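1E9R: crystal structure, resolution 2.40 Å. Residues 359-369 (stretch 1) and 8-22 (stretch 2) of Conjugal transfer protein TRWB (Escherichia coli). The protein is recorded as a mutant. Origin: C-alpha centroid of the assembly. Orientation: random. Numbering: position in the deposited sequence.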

# COMPACT_ATOMS: atom_id res chain seq x y z
N SER B 359 -20.34 -3.89 13.94
CA SER B 359 -21.53 -3.36 13.27
C SER B 359 -22.73 -3.36 14.21
O SER B 359 -23.51 -2.40 14.22
CB SER B 359 -21.87 -4.18 12.02
OG SER B 359 -20.86 -4.07 11.02
N LEU B 360 -22.89 -4.44 14.97
CA LEU B 360 -23.98 -4.56 15.92
C LEU B 360 -23.80 -3.47 16.97
O LEU B 360 -24.77 -2.88 17.44
CB LEU B 360 -23.98 -5.96 16.55
CG LEU B 360 -24.97 -7.00 15.99
CD1 LEU B 360 -25.46 -6.60 14.63
CD2 LEU B 360 -24.31 -8.35 15.91
N GLY B 361 -22.55 -3.19 17.33
CA GLY B 361 -22.26 -2.12 18.27
C GLY B 361 -22.13 -2.44 19.73
O GLY B 361 -22.46 -3.54 20.18
N GLU B 362 -21.65 -1.45 20.48
CA GLU B 362 -21.47 -1.56 21.93
C GLU B 362 -22.55 -0.77 22.66
O GLU B 362 -23.30 0.01 22.06
CB GLU B 362 -20.14 -0.95 22.39
CG GLU B 362 -18.89 -1.35 21.66
CD GLU B 362 -17.64 -0.88 22.40
OE1 GLU B 362 -17.58 0.31 22.80
OE2 GLU B 362 -16.72 -1.71 22.57
N HIS B 363 -22.61 -0.96 23.97
CA HIS B 363 -23.54 -0.22 24.80
C HIS B 363 -22.77 0.19 26.06
O HIS B 363 -21.77 -0.43 26.41
CB HIS B 363 -24.79 -1.08 25.15
CG HIS B 363 -24.51 -2.30 25.97
ND1 HIS B 363 -25.43 -3.32 26.10
CD2 HIS B 363 -23.45 -2.66 26.73
CE1 HIS B 363 -24.95 -4.25 26.91
NE2 HIS B 363 -23.75 -3.87 27.30
N GLU B 364 -23.19 1.28 26.70
CA GLU B 364 -22.55 1.68 27.94
C GLU B 364 -23.61 1.30 28.96
O GLU B 364 -24.80 1.58 28.77
CB GLU B 364 -22.23 3.16 27.95
CG GLU B 364 -21.27 3.51 29.06
CD GLU B 364 -20.57 4.81 28.84
OE1 GLU B 364 -21.26 5.82 28.65
OE2 GLU B 364 -19.31 4.82 28.85
N VAL B 365 -23.18 0.68 30.05
CA VAL B 365 -24.09 0.15 31.04
C VAL B 365 -23.56 0.28 32.48
O VAL B 365 -22.36 0.40 32.69
CB VAL B 365 -24.33 -1.35 30.66
CG1 VAL B 365 -24.50 -2.19 31.87
CG2 VAL B 365 -25.50 -1.47 29.70
N GLU B 366 -24.46 0.27 33.47
CA GLU B 366 -24.06 0.33 34.89
C GLU B 366 -24.42 -1.00 35.53
O GLU B 366 -25.53 -1.49 35.36
CB GLU B 366 -24.78 1.46 35.63
CG GLU B 366 -24.49 2.83 35.08
CD GLU B 366 -25.07 3.95 35.93
OE1 GLU B 366 -26.23 3.82 36.38
OE2 GLU B 366 -24.37 4.96 36.14
N ARG B 367 -23.47 -1.58 36.27
CA ARG B 367 -23.67 -2.87 36.92
C ARG B 367 -23.31 -2.91 38.40
O ARG B 367 -22.44 -2.17 38.86
CB ARG B 367 -22.86 -3.94 36.20
CG ARG B 367 -23.69 -4.97 35.49
CD ARG B 367 -22.84 -6.16 35.16
NE ARG B 367 -21.80 -5.84 34.20
CZ ARG B 367 -21.97 -5.79 32.88
NH1 ARG B 367 -23.16 -6.05 32.34
NH2 ARG B 367 -20.94 -5.49 32.10
N ASP B 368 -23.98 -3.78 39.15
CA ASP B 368 -23.70 -3.94 40.57
C ASP B 368 -22.43 -4.75 40.69
O ASP B 368 -22.34 -5.84 40.13
CB ASP B 368 -24.85 -4.68 41.27
CG ASP B 368 -26.03 -3.76 41.57
OD1 ASP B 368 -25.87 -2.53 41.47
OD2 ASP B 368 -27.11 -4.28 41.93
N ARG B 369 -21.46 -4.24 41.43
CA ARG B 369 -20.19 -4.93 41.59
C ARG B 369 -20.23 -6.22 42.43
O ARG B 369 -19.36 -7.09 42.29
CB ARG B 369 -19.14 -3.97 42.16
CG ARG B 369 -18.90 -2.76 41.29
CD ARG B 369 -17.65 -2.01 41.72
NE ARG B 369 -17.31 -0.94 40.79
CZ ARG B 369 -16.15 -0.27 40.79
NH1 ARG B 369 -15.21 -0.58 41.68
NH2 ARG B 369 -15.93 0.69 39.90
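Stretch 2 (8-22) EFGGAPFKRFLRGTR

How does stretch 2 run along stretch 1? Residues 362-368 form a strand that follows the end of a helix at Leu360, and Gly361, with positive phi, makes the break between the two. Stretch 2 approaches as loop through Phe14 and Lys15, becomes strand from Arg16 and turns a corner at Arg19. The two strands run antiparallel, their N-to-C directions 148° apart and their axes 4.7 Å apart at closest approach. In this register Arg16 pairs with Glu366, Phe17 with Val365, Arg19 with Glu364 and Gly20 with His363. The register slips by one between Glu364 and Val365, a beta bulge that places Leu18 as the extra residue.

Which backbone hydrogen bonds hold this register? At one end Glu366 N donates to Arg16 O at 2.8 Å, while Glu366 O accepts from both Lys15 N at 2.8 Å and Arg16 N at 3.2 Å. The bulge has a similar forked pattern: Glu364 O receives Leu18 N at 2.9 Å and, weakly, Arg19 N at 3.4 Å, and Glu364 N returns a bond to Arg19 O at 2.7 Å. Beyond the corner, Thr21 N donates to Glu362 O at 3.0 Å, and Thr21 OG1 reaches past the strand to Leu360 O at 2.7 Å, tying stretch 2 to the helix end. The backbone angles of Gly20 already call for glycine, since a CB would be jammed against the carbonyl O of Arg19, and the neighbouring strand adds to this, with a CB falling 2.4 Å from Glu362 O; the CA of Gly20 is 4.1 Å from the CA of His363.

Where do charged side chains meet? The side chains of Glu364, Glu366, Arg16 and Arg19 lie on one face of the sheet, so each acid can reach the arginine paired with it. Glu364 OE1 forms a salt bridge with Arg19 NH1 at 2.9 Å, the acid lying at the edge of the guanidinium. The bridge from Glu366 OE1 to Arg16 NH1 is longer, 3.2 Å, and its hydrogen bond is weak. Between them Leu18 adds an apolar contact, its CD1 lying 3.7 Å from Glu366 CG and 4.1 Å from Glu364 CG.

What packs around Val365 and His363? Val365 and Phe17 share the other face, with Val365 CG2 4.4 Å from Phe17 CD2. Phe14, in the loop before the strand, packs more closely: Val365 CG1 is 3.0 Å from Phe14 CB, and Val365 CG2 sits over the face of the Phe14 ring, 3.6 Å from the centroid, in a CH-pi contact. The His363 ring meets both Phe9 and Phe14 obliquely; its CE1 lies over the face of the Phe9 ring, 3.6 Å from Phe9 CZ. A water links His363 ND1, at 2.5 Å, to Thr21 O, at 2.6 Å. Farther along, Arg367 extends beside the loop, its CG 3.4 Å from Phe14 CA and its NH1 2.6 Å from Ala12 O, with Ala12 CB over one face of the guanidinium.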

# COMPACT_ATOMS: atom_id res chain seq x y z
N GLU B 8 -31.92 -11.56 26.91
CA GLU B 8 -31.54 -11.10 25.57
C GLU B 8 -30.03 -10.99 25.41
O GLU B 8 -29.43 -11.60 24.51
CB GLU B 8 -32.09 -9.70 25.27
CG GLU B 8 -33.57 -9.50 25.34
CD GLU B 8 -34.12 -9.46 26.76
OE1 GLU B 8 -33.68 -8.60 27.58
OE2 GLU B 8 -35.01 -10.28 27.05
N PHE B 9 -29.44 -10.17 26.28
CA PHE B 9 -28.01 -9.91 26.30
C PHE B 9 -27.23 -11.10 26.84
O PHE B 9 -27.46 -11.57 27.96
CB PHE B 9 -27.75 -8.67 27.15
CG PHE B 9 -26.30 -8.30 27.26
CD1 PHE B 9 -25.52 -8.14 26.13
CD2 PHE B 9 -25.72 -8.10 28.51
CE1 PHE B 9 -24.18 -7.79 26.24
CE2 PHE B 9 -24.38 -7.75 28.63
CZ PHE B 9 -23.61 -7.59 27.50
N GLY B 10 -26.29 -11.59 26.03
CA GLY B 10 -25.48 -12.73 26.42
C GLY B 10 -24.47 -12.47 27.53
O GLY B 10 -23.96 -13.42 28.13
N GLY B 11 -24.18 -11.21 27.80
CA GLY B 11 -23.23 -10.88 28.85
C GLY B 11 -23.86 -10.88 30.23
O GLY B 11 -24.94 -11.43 30.45
N ALA B 12 -23.17 -10.25 31.17
CA ALA B 12 -23.64 -10.17 32.55
C ALA B 12 -24.81 -9.20 32.68
O ALA B 12 -24.78 -8.10 32.12
CB ALA B 12 -22.51 -9.74 33.45
N PRO B 13 -25.86 -9.60 33.43
CA PRO B 13 -27.02 -8.73 33.62
C PRO B 13 -26.58 -7.39 34.23
O PRO B 13 -25.59 -7.34 34.97
CB PRO B 13 -27.90 -9.54 34.56
CG PRO B 13 -27.59 -10.96 34.16
CD PRO B 13 -26.08 -10.92 34.03
N PHE B 14 -27.30 -6.32 33.91
CA PHE B 14 -26.95 -5.01 34.43
C PHE B 14 -28.10 -4.25 35.08
O PHE B 14 -29.27 -4.57 34.90
CB PHE B 14 -26.32 -4.14 33.34
CG PHE B 14 -27.13 -4.07 32.07
CD1 PHE B 14 -27.02 -5.06 31.10
CD2 PHE B 14 -27.96 -2.98 31.82
CE1 PHE B 14 -27.72 -4.97 29.89
CE2 PHE B 14 -28.67 -2.88 30.62
CZ PHE B 14 -28.54 -3.88 29.64
N LYS B 15 -27.74 -3.21 35.83
CA LYS B 15 -28.71 -2.40 36.53
C LYS B 15 -29.36 -1.40 35.59
O LYS B 15 -30.58 -1.42 35.42
CB LYS B 15 -28.03 -1.64 37.68
CG LYS B 15 -28.94 -1.26 38.85
CD LYS B 15 -28.17 -0.46 39.92
CE LYS B 15 -28.91 -0.38 41.26
NZ LYS B 15 -30.24 0.28 41.14
N ARG B 16 -28.54 -0.56 34.96
CA ARG B 16 -29.06 0.47 34.06
C ARG B 16 -28.37 0.62 32.72
O ARG B 16 -27.15 0.63 32.62
CB ARG B 16 -28.99 1.82 34.78
CG ARG B 16 -29.24 3.03 33.90
CD ARG B 16 -29.17 4.28 34.75
NE ARG B 16 -30.20 4.19 35.78
CZ ARG B 16 -30.07 4.58 37.05
NH1 ARG B 16 -28.94 5.11 37.51
NH2 ARG B 16 -31.11 4.43 37.87
N PHE B 17 -29.18 0.76 31.67
CA PHE B 17 -28.68 0.93 30.32
C PHE B 17 -28.48 2.43 30.12
O PHE B 17 -29.38 3.22 30.39
CB PHE B 17 -29.69 0.40 29.30
CG PHE B 17 -29.39 0.79 27.88
CD1 PHE B 17 -29.78 2.03 27.39
CD2 PHE B 17 -28.68 -0.07 27.05
CE1 PHE B 17 -29.45 2.42 26.08
CE2 PHE B 17 -28.36 0.31 25.74
CZ PHE B 17 -28.75 1.56 25.26
N LEU B 18 -27.30 2.82 29.64
CA LEU B 18 -27.00 4.23 29.42
C LEU B 18 -27.10 4.68 27.97
O LEU B 18 -27.90 5.54 27.63
CB LEU B 18 -25.61 4.56 29.96
CG LEU B 18 -25.48 4.54 31.47
CD1 LEU B 18 -24.02 4.69 31.90
CD2 LEU B 18 -26.32 5.67 32.03
N ARG B 19 -26.28 4.10 27.10
CA ARG B 19 -26.28 4.50 25.70
C ARG B 19 -25.77 3.40 24.78
O ARG B 19 -25.19 2.42 25.24
CB ARG B 19 -25.42 5.76 25.51
CG ARG B 19 -24.46 6.02 26.67
CD ARG B 19 -23.00 6.12 26.27
NE ARG B 19 -22.67 7.34 25.56
CZ ARG B 19 -21.51 7.99 25.66
NH1 ARG B 19 -20.54 7.55 26.46
NH2 ARG B 19 -21.30 9.08 24.93
N GLY B 20 -25.98 3.58 23.48
CA GLY B 20 -25.52 2.59 22.53
C GLY B 20 -26.60 1.69 21.95
O GLY B 20 -27.76 2.09 21.79
N THR B 21 -26.21 0.46 21.63
CA THR B 21 -27.11 -0.53 21.05
C THR B 21 -27.95 -1.25 22.10
O THR B 21 -27.43 -1.76 23.09
CB THR B 21 -26.33 -1.59 20.24
OG1 THR B 21 -25.77 -0.97 19.07
CG2 THR B 21 -27.25 -2.73 19.81
N ARG B 22 -29.26 -1.29 21.86
CA ARG B 22 -30.16 -1.96 22.77
C ARG B 22 -30.51 -3.30 22.16
O ARG B 22 -30.79 -3.39 20.98
CB ARG B 22 -31.44 -1.15 22.95
CG ARG B 22 -31.25 0.20 23.62
CD ARG B 22 -32.51 1.03 23.51
NE ARG B 22 -32.83 1.38 22.13
CZ ARG B 22 -34.02 1.82 21.73
NH1 ARG B 22 -35.01 1.97 22.60
NH2 ARG B 22 -34.23 2.13 20.46
O HOH W 1 -27.70 -3.32 25.15